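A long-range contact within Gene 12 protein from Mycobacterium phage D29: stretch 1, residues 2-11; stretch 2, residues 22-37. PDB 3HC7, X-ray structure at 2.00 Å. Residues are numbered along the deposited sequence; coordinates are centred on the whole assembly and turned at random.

Stretch 1, residues 2-11: SKPWLFTVHG
Stretch 2, residues 22-37: LPADTARDVLDIYRWQ

When a helix connects two parallel strands, it commonly packs against one face of the sheet, while side chains on the other face pack against one another across the strands; this contact from the phage D29 Gene 12 protein illustrates both. Strand 5-9 and strand 35-37 run parallel, crossing at -27° with their axes 4.6 Å apart at closest approach. The helix that begins at L22 runs back against the first strand at 154°, its axis 7.4 Å away; A27 to V30 form a type I turn. About 1040 Å² is buried in all.

The register pairs W5 with R35, L6 with W36 and F7 with Q37, at CA-CA distances of 4.7, 4.9 and 5.1 Å. Extended backbones (phi/psi -96/144 at W5, -120/120 at L6, -86/144 at R35, -117/124 at W36) bring three hydrogen bonds into line: R35 N to P4 O at 2.7 Å, L6 N to R35 O at 2.7 Å, and Q37 N to L6 O at 2.9 Å. L6 thus bonds through both its amide and its carbonyl, to the residues flanking its partner W36.

On the face carrying W5, R35, F7 and Q37, the filling is aromatic against aliphatic. W5 (chi1 -81°, chi2 97°) lays its indole beneath R35, whose CB stands 3.6 Å from the centroid of the six-membered ring, only 10° off the normal. R35 (chi1 -66°, chi2 139°, chi3 89°) then carries its guanidinium past the rim of the indole, so that W5 NE1 lies over one face of the guanidinium, 3.3 Å from R35 CZ, and R35 NH1 reaches K3 O at 2.9 Å. Farther along, Q37 CB lies 3.9 Å from W5 CZ3 and 3.8 Å from F7 CD1, a methylene touching both rings.

The opposite face, with L6 and W36, meets the crossover. L6 (t, chi2 60°) is the principal bump: its CD2 enters a hollow lined by A27 CB at 3.5 Å and V30 CG2 at 4.0 Å, while L6 CB meets Y34 CB at 4.0 Å. Next to it, T8 (p) points toward the helix, its CB 3.7 Å from P23 CB and its CG2 4.1 Å from A27 CB. W36 (t, chi2 32°) brings its indole edge to the same threonine, and W36 NE1 donates to T8 OG1 at 2.8 Å and 177°, a nearly straight bond. At the end of the strand, P23 CG rests 3.3 Å from V9 O; just beyond it, H10 (m, chi2 -71°) brings NE2 to 3.2 Å from A24 CB.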

# COMPACT_ATOMS: atom_id res chain seq x y z
N SER A 2 -9.16 24.59 8.96
CA SER A 2 -9.53 23.94 10.21
C SER A 2 -8.65 22.71 10.48
O SER A 2 -7.65 22.49 9.80
CB SER A 2 -11.01 23.56 10.20
OG SER A 2 -11.39 23.04 8.94
N LYS A 3 -9.04 21.92 11.47
CA LYS A 3 -8.28 20.72 11.83
C LYS A 3 -8.30 19.71 10.68
O LYS A 3 -9.37 19.24 10.29
CB LYS A 3 -8.88 20.11 13.10
CG LYS A 3 -7.94 19.24 13.92
CD LYS A 3 -8.55 18.92 15.28
CE LYS A 3 -7.78 17.82 16.00
NZ LYS A 3 -8.51 17.31 17.20
N PRO A 4 -7.12 19.40 10.12
CA PRO A 4 -7.02 18.51 8.95
C PRO A 4 -7.33 17.05 9.30
O PRO A 4 -7.18 16.63 10.44
CB PRO A 4 -5.54 18.62 8.54
CG PRO A 4 -4.92 19.67 9.42
CD PRO A 4 -5.80 19.84 10.61
N TRP A 5 -7.77 16.29 8.30
CA TRP A 5 -8.08 14.88 8.49
C TRP A 5 -6.92 13.99 8.11
O TRP A 5 -6.19 14.27 7.15
CB TRP A 5 -9.32 14.48 7.69
CG TRP A 5 -10.57 14.86 8.38
CD1 TRP A 5 -11.32 15.98 8.17
CD2 TRP A 5 -11.21 14.14 9.43
NE1 TRP A 5 -12.40 15.99 9.01
CE2 TRP A 5 -12.35 14.87 9.80
CE3 TRP A 5 -10.93 12.93 10.09
CZ2 TRP A 5 -13.22 14.44 10.81
CZ3 TRP A 5 -11.79 12.51 11.08
CH2 TRP A 5 -12.92 13.26 11.43
N LEU A 6 -6.75 12.90 8.87
CA LEU A 6 -5.77 11.88 8.56
C LEU A 6 -6.47 10.53 8.36
O LEU A 6 -7.14 10.03 9.27
CB LEU A 6 -4.72 11.78 9.67
CG LEU A 6 -3.69 10.65 9.53
CD1 LEU A 6 -2.91 10.79 8.24
CD2 LEU A 6 -2.76 10.60 10.74
N PHE A 7 -6.32 9.96 7.17
CA PHE A 7 -6.90 8.67 6.85
C PHE A 7 -5.80 7.62 6.82
O PHE A 7 -4.75 7.84 6.21
CB PHE A 7 -7.62 8.72 5.50
CG PHE A 7 -8.73 9.73 5.44
CD1 PHE A 7 -10.01 9.40 5.89
CD2 PHE A 7 -8.50 11.01 4.96
CE1 PHE A 7 -11.03 10.33 5.84
CE2 PHE A 7 -9.52 11.95 4.92
CZ PHE A 7 -10.79 11.61 5.35
N THR A 8 -6.04 6.49 7.48
CA THR A 8 -5.01 5.48 7.62
C THR A 8 -5.54 4.10 7.25
O THR A 8 -6.67 3.73 7.59
CB THR A 8 -4.44 5.43 9.05
OG1 THR A 8 -5.50 5.18 9.98
CG2 THR A 8 -3.75 6.74 9.40
N VAL A 9 -4.70 3.35 6.56
CA VAL A 9 -5.04 1.99 6.15
C VAL A 9 -3.93 1.05 6.57
O VAL A 9 -2.79 1.16 6.09
CB VAL A 9 -5.28 1.90 4.64
CG1 VAL A 9 -5.85 0.53 4.28
CG2 VAL A 9 -6.22 3.00 4.19
N HIS A 10 -4.26 0.14 7.47
CA HIS A 10 -3.30 -0.85 7.97
C HIS A 10 -2.73 -1.77 6.90
O HIS A 10 -3.28 -1.91 5.80
CB HIS A 10 -3.95 -1.69 9.07
CG HIS A 10 -3.88 -1.07 10.43
ND1 HIS A 10 -2.71 -0.96 11.13
CD2 HIS A 10 -4.85 -0.54 11.22
CE1 HIS A 10 -2.95 -0.39 12.30
NE2 HIS A 10 -4.24 -0.12 12.38
N GLY A 11 -1.62 -2.42 7.25
CA GLY A 11 -1.02 -3.43 6.40
C GLY A 11 -1.69 -4.78 6.58
O GLY A 11 -2.57 -4.95 7.41
N LEU A 22 1.69 0.32 11.89
CA LEU A 22 2.40 1.52 11.45
C LEU A 22 1.52 2.77 11.22
O LEU A 22 1.81 3.83 11.77
CB LEU A 22 3.23 1.19 10.21
CG LEU A 22 4.58 1.89 10.04
CD1 LEU A 22 5.23 2.07 11.38
CD2 LEU A 22 5.47 1.10 9.11
N PRO A 23 0.46 2.66 10.40
CA PRO A 23 -0.35 3.85 10.12
C PRO A 23 -1.15 4.31 11.33
O PRO A 23 -1.30 5.51 11.53
CB PRO A 23 -1.32 3.40 9.02
CG PRO A 23 -0.82 2.09 8.53
CD PRO A 23 -0.02 1.48 9.65
N ALA A 24 -1.67 3.39 12.13
CA ALA A 24 -2.45 3.78 13.30
C ALA A 24 -1.53 4.33 14.38
O ALA A 24 -1.86 5.32 15.05
CB ALA A 24 -3.27 2.62 13.82
N ASP A 25 -0.37 3.70 14.56
CA ASP A 25 0.61 4.17 15.53
C ASP A 25 0.98 5.60 15.20
O ASP A 25 1.12 6.45 16.09
CB ASP A 25 1.88 3.32 15.50
CG ASP A 25 1.63 1.86 15.80
OD1 ASP A 25 0.58 1.54 16.41
OD2 ASP A 25 2.50 1.03 15.44
N THR A 26 1.14 5.87 13.91
CA THR A 26 1.53 7.19 13.45
C THR A 26 0.44 8.20 13.78
O THR A 26 0.71 9.20 14.44
CB THR A 26 1.85 7.19 11.94
OG1 THR A 26 2.93 6.28 11.68
CG2 THR A 26 2.24 8.57 11.47
N ALA A 27 -0.78 7.95 13.32
CA ALA A 27 -1.92 8.82 13.62
C ALA A 27 -1.99 9.18 15.10
O ALA A 27 -2.31 10.32 15.47
CB ALA A 27 -3.22 8.17 13.16
N ARG A 28 -1.70 8.21 15.96
CA ARG A 28 -1.75 8.42 17.40
C ARG A 28 -0.68 9.38 17.91
O ARG A 28 -0.75 9.86 19.04
CB ARG A 28 -1.66 7.08 18.14
CG ARG A 28 -2.93 6.24 18.06
CD ARG A 28 -2.87 5.04 18.99
NE ARG A 28 -4.20 4.55 19.31
CZ ARG A 28 -4.77 3.50 18.73
NH1 ARG A 28 -4.12 2.83 17.79
NH2 ARG A 28 -5.99 3.12 19.08
N ASP A 29 0.31 9.66 17.07
CA ASP A 29 1.40 10.57 17.44
C ASP A 29 1.17 12.00 16.94
O ASP A 29 2.00 12.87 17.17
CB ASP A 29 2.74 10.04 16.93
CG ASP A 29 3.29 8.92 17.79
OD1 ASP A 29 2.64 8.55 18.79
OD2 ASP A 29 4.38 8.40 17.46
N VAL A 30 0.05 12.23 16.27
CA VAL A 30 -0.23 13.56 15.74
C VAL A 30 -1.69 13.96 15.92
O VAL A 30 -2.19 14.83 15.21
CB VAL A 30 0.13 13.67 14.24
CG1 VAL A 30 1.56 13.20 13.99
CG2 VAL A 30 -0.84 12.86 13.38
N LEU A 31 -2.38 13.34 16.87
CA LEU A 31 -3.79 13.63 17.08
C LEU A 31 -4.02 15.04 17.61
O LEU A 31 -5.16 15.49 17.72
CB LEU A 31 -4.46 12.60 18.00
CG LEU A 31 -4.81 11.26 17.33
CD1 LEU A 31 -5.97 10.59 18.05
CD2 LEU A 31 -5.16 11.48 15.88
N ASP A 32 -2.94 15.73 17.95
CA ASP A 32 -3.03 17.10 18.44
C ASP A 32 -3.08 18.09 17.28
O ASP A 32 -3.37 19.26 17.47
CB ASP A 32 -1.88 17.43 19.39
CG ASP A 32 -0.51 17.25 18.74
OD1 ASP A 32 -0.27 16.19 18.12
OD2 ASP A 32 0.32 18.17 18.87
N ILE A 33 -2.81 17.60 16.07
CA ILE A 33 -2.81 18.48 14.91
C ILE A 33 -3.70 17.95 13.78
O ILE A 33 -4.11 18.71 12.90
CB ILE A 33 -1.38 18.75 14.41
CG1 ILE A 33 -1.20 18.28 12.96
CG2 ILE A 33 -0.35 18.14 15.35
CD1 ILE A 33 -0.04 18.94 12.25
N TYR A 34 -4.00 16.65 13.82
CA TYR A 34 -4.88 16.04 12.83
C TYR A 34 -6.07 15.37 13.52
O TYR A 34 -5.94 14.85 14.63
CB TYR A 34 -4.14 14.96 12.04
CG TYR A 34 -3.11 15.43 11.06
CD1 TYR A 34 -1.79 15.61 11.45
CD2 TYR A 34 -3.44 15.66 9.72
CE1 TYR A 34 -0.83 16.03 10.54
CE2 TYR A 34 -2.48 16.07 8.82
CZ TYR A 34 -1.18 16.26 9.23
OH TYR A 34 -0.23 16.67 8.34
N ARG A 35 -7.22 15.36 12.85
CA ARG A 35 -8.32 14.48 13.21
C ARG A 35 -8.10 13.14 12.52
O ARG A 35 -7.63 13.10 11.38
CB ARG A 35 -9.65 15.09 12.77
CG ARG A 35 -10.01 16.37 13.50
CD ARG A 35 -10.59 17.39 12.55
NE ARG A 35 -12.04 17.27 12.41
CZ ARG A 35 -12.77 18.05 11.62
NH1 ARG A 35 -12.19 18.99 10.89
NH2 ARG A 35 -14.08 17.89 11.56
N TRP A 36 -8.45 12.05 13.19
CA TRP A 36 -8.08 10.72 12.71
C TRP A 36 -9.27 9.83 12.34
O TRP A 36 -10.15 9.58 13.17
CB TRP A 36 -7.20 10.03 13.75
CG TRP A 36 -6.78 8.64 13.37
CD1 TRP A 36 -6.56 8.16 12.11
CD2 TRP A 36 -6.51 7.57 14.27
NE1 TRP A 36 -6.17 6.85 12.17
CE2 TRP A 36 -6.13 6.46 13.49
CE3 TRP A 36 -6.55 7.43 15.66
CZ2 TRP A 36 -5.80 5.22 14.05
CZ3 TRP A 36 -6.22 6.21 16.22
CH2 TRP A 36 -5.85 5.12 15.41
N GLN A 37 -9.27 9.34 11.10
CA GLN A 37 -10.27 8.39 10.63
C GLN A 37 -9.63 7.10 10.11
O GLN A 37 -9.29 7.01 8.93
CB GLN A 37 -11.12 9.01 9.52
CG GLN A 37 -12.18 8.07 8.98
CD GLN A 37 -13.11 7.59 10.08
OE1 GLN A 37 -13.83 8.38 10.69
NE2 GLN A 37 -13.09 6.28 10.34